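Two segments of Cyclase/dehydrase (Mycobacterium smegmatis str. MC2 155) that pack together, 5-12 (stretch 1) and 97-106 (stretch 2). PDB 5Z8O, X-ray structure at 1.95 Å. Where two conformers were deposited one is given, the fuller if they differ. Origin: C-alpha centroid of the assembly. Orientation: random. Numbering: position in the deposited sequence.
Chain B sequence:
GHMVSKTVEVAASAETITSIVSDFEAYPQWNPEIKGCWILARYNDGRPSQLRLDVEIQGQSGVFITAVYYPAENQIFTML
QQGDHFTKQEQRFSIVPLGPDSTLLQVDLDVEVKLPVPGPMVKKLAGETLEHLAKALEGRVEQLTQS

Stretch 1 (5-12) SKTVEVAA
Stretch 2 97-106: PLGPDSTLLQ

Two strands distant in sequence pair edge to edge in this cyclase/dehydrase as a short antiparallel ladder, built mainly from backbone hydrogen bonds and closed at one end by a threonine hydroxyl. Strand 5-10 and strand 103-106 run at 160° to each other, their axes approaching to 4.8 Å, and together the stretches bury 599 Å².

The register illustrates the alternation typical of antiparallel sheets. V8 and L105 form a hydrogen-bonded pair, CA to CA 5.4 Å, with V8 N to L105 O at 3.0 Å and L105 N to V8 O at 2.9 Å. Two residues on, V10 and T103 repeat it: V10 N to T103 O is 2.9 Å and T103 N to V10 O 3.0 Å, with CA atoms 5.5 Å apart. Between and beyond them lie the non-hydrogen-bonded pairs E9-L104 and T7-Q106, whose CA atoms draw in to 4.7 and 4.6 Å. Here CA-H groups face carbonyls, as where T7 CA lies 3.3 Å from L105 O. Backbone angles are extended throughout, for example -117/133 at T7, -139/138 at V8, -142/158 at T103 and -103/122 at L105.

Side chains alternate accordingly. V8 (chi1 p), V10 (t), T103 (p) and L105 (t, chi2 p) share one face, where V8 CG1 meets L105 CB at 3.9 Å in apolar contact. T7 (m), E9 (m, chi2 t), L104 (t, chi2 147°) and Q106 (t, chi2 p) occupy the other. There T7 CG2 packs 3.6 Å from L104 CG, and the E9 carboxylate extends onward, toward the A12 end of its stretch, bringing E9 OE2 to 3.2 Å from L98 CD1.

Past V10 the first strand gives way to loop: A11 adopts -88/63, and a weak bond joins A12 N to V10 O at 3.0 Å. A12, at -157/158, presents its carbonyl to T103, whose OG1 donates to A12 O at 3.0 Å, adding a side-chain bond beside the last backbone pair.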

# COMPACT_ATOMS: atom_id res chain seq x y z
N SER B 5 -26.41 0.51 -0.50
CA SER B 5 -26.50 0.69 -1.94
C SER B 5 -26.99 2.09 -2.25
O SER B 5 -27.77 2.68 -1.50
CB SER B 5 -27.43 -0.34 -2.58
OG SER B 5 -26.90 -1.65 -2.46
N LYS B 6 -26.55 2.60 -3.40
CA LYS B 6 -26.98 3.90 -3.89
C LYS B 6 -27.13 3.85 -5.40
O LYS B 6 -26.23 3.38 -6.10
CB LYS B 6 -25.99 5.00 -3.49
CG LYS B 6 -26.19 6.28 -4.25
CD LYS B 6 -26.06 7.48 -3.35
CE LYS B 6 -26.74 8.67 -3.99
NZ LYS B 6 -28.05 8.95 -3.36
N THR B 7 -28.26 4.34 -5.89
CA THR B 7 -28.49 4.51 -7.32
C THR B 7 -28.67 5.99 -7.61
O THR B 7 -29.42 6.67 -6.91
CB THR B 7 -29.72 3.72 -7.78
OG1 THR B 7 -29.58 2.35 -7.38
CG2 THR B 7 -29.85 3.77 -9.28
N VAL B 8 -27.99 6.48 -8.64
CA VAL B 8 -28.08 7.89 -9.02
C VAL B 8 -28.13 7.99 -10.54
O VAL B 8 -27.42 7.26 -11.25
CB VAL B 8 -26.90 8.71 -8.44
CG1 VAL B 8 -25.56 8.13 -8.88
CG2 VAL B 8 -27.01 10.17 -8.84
N GLU B 9 -28.98 8.88 -11.04
CA GLU B 9 -29.02 9.21 -12.46
C GLU B 9 -28.03 10.33 -12.71
O GLU B 9 -28.07 11.36 -12.03
CB GLU B 9 -30.43 9.63 -12.88
CG GLU B 9 -31.44 8.49 -12.91
CD GLU B 9 -32.79 8.92 -13.45
OE1 GLU B 9 -33.69 9.22 -12.63
OE2 GLU B 9 -32.96 8.97 -14.68
N VAL B 10 -27.16 10.14 -13.70
CA VAL B 10 -26.10 11.10 -14.00
C VAL B 10 -26.27 11.59 -15.43
O VAL B 10 -26.57 10.81 -16.34
CB VAL B 10 -24.70 10.47 -13.80
CG1 VAL B 10 -23.62 11.51 -14.00
CG2 VAL B 10 -24.58 9.84 -12.42
N ALA B 11 -26.06 12.89 -15.62
CA ALA B 11 -26.25 13.53 -16.92
C ALA B 11 -24.97 13.44 -17.76
O ALA B 11 -24.35 14.44 -18.13
CB ALA B 11 -26.70 14.98 -16.74
N ALA B 12 -24.59 12.21 -18.06
CA ALA B 12 -23.43 11.95 -18.90
C ALA B 12 -23.57 10.56 -19.51
O ALA B 12 -24.29 9.71 -18.99
CB ALA B 12 -22.12 12.06 -18.11
N PRO B 97 -26.61 2.51 -19.35
CA PRO B 97 -27.13 3.67 -20.09
C PRO B 97 -28.64 3.79 -19.94
O PRO B 97 -29.37 2.79 -19.96
CB PRO B 97 -26.74 3.38 -21.54
CG PRO B 97 -26.56 1.90 -21.60
CD PRO B 97 -26.04 1.49 -20.24
N LEU B 98 -29.11 5.02 -19.78
CA LEU B 98 -30.54 5.31 -19.70
C LEU B 98 -31.10 5.84 -21.02
O LEU B 98 -31.68 5.09 -21.81
CB LEU B 98 -30.81 6.32 -18.58
CG LEU B 98 -30.79 5.73 -17.18
CD1 LEU B 98 -31.09 6.80 -16.15
CD2 LEU B 98 -31.78 4.59 -17.07
N GLY B 99 -30.98 7.14 -21.24
CA GLY B 99 -31.41 7.76 -22.47
C GLY B 99 -30.24 8.00 -23.40
O GLY B 99 -29.17 7.42 -23.25
N PRO B 100 -30.44 8.86 -24.40
CA PRO B 100 -29.34 9.17 -25.33
C PRO B 100 -28.15 9.84 -24.67
O PRO B 100 -27.05 9.81 -25.24
CB PRO B 100 -30.00 10.10 -26.36
CG PRO B 100 -31.47 9.85 -26.23
CD PRO B 100 -31.69 9.54 -24.78
N ASP B 101 -28.32 10.43 -23.48
CA ASP B 101 -27.26 11.22 -22.88
C ASP B 101 -27.12 11.06 -21.37
O ASP B 101 -26.27 11.73 -20.78
CB ASP B 101 -27.45 12.70 -23.21
CG ASP B 101 -28.89 13.16 -23.02
OD1 ASP B 101 -29.53 12.73 -22.04
OD2 ASP B 101 -29.38 13.95 -23.86
N SER B 102 -27.93 10.22 -20.72
CA SER B 102 -27.85 10.03 -19.28
C SER B 102 -27.68 8.54 -18.98
O SER B 102 -27.99 7.68 -19.80
CB SER B 102 -29.09 10.57 -18.56
OG SER B 102 -30.27 9.90 -18.99
N THR B 103 -27.16 8.25 -17.78
CA THR B 103 -26.88 6.88 -17.39
C THR B 103 -27.20 6.68 -15.91
O THR B 103 -27.25 7.62 -15.12
CB THR B 103 -25.41 6.51 -17.64
OG1 THR B 103 -24.55 7.49 -17.04
CG2 THR B 103 -25.14 6.44 -19.12
N LEU B 104 -27.43 5.42 -15.56
CA LEU B 104 -27.71 5.01 -14.19
C LEU B 104 -26.44 4.42 -13.58
O LEU B 104 -25.85 3.49 -14.14
CB LEU B 104 -28.85 3.99 -14.16
CG LEU B 104 -29.36 3.49 -12.81
CD1 LEU B 104 -30.85 3.20 -12.87
CD2 LEU B 104 -28.61 2.24 -12.36
N LEU B 105 -26.01 4.99 -12.46
CA LEU B 105 -24.89 4.45 -11.69
C LEU B 105 -25.41 3.72 -10.46
O LEU B 105 -26.12 4.31 -9.64
CB LEU B 105 -23.93 5.56 -11.27
CG LEU B 105 -22.79 5.06 -10.37
CD1 LEU B 105 -21.81 4.19 -11.15
CD2 LEU B 105 -22.08 6.22 -9.70
N GLN B 106 -25.07 2.44 -10.35
CA GLN B 106 -25.44 1.61 -9.21
C GLN B 106 -24.18 1.28 -8.41
O GLN B 106 -23.25 0.69 -8.95
CB GLN B 106 -26.13 0.33 -9.67
CG GLN B 106 -26.37 -0.68 -8.56
CD GLN B 106 -27.28 -0.13 -7.49
OE1 GLN B 106 -28.22 0.61 -7.78
NE2 GLN B 106 -27.01 -0.49 -6.24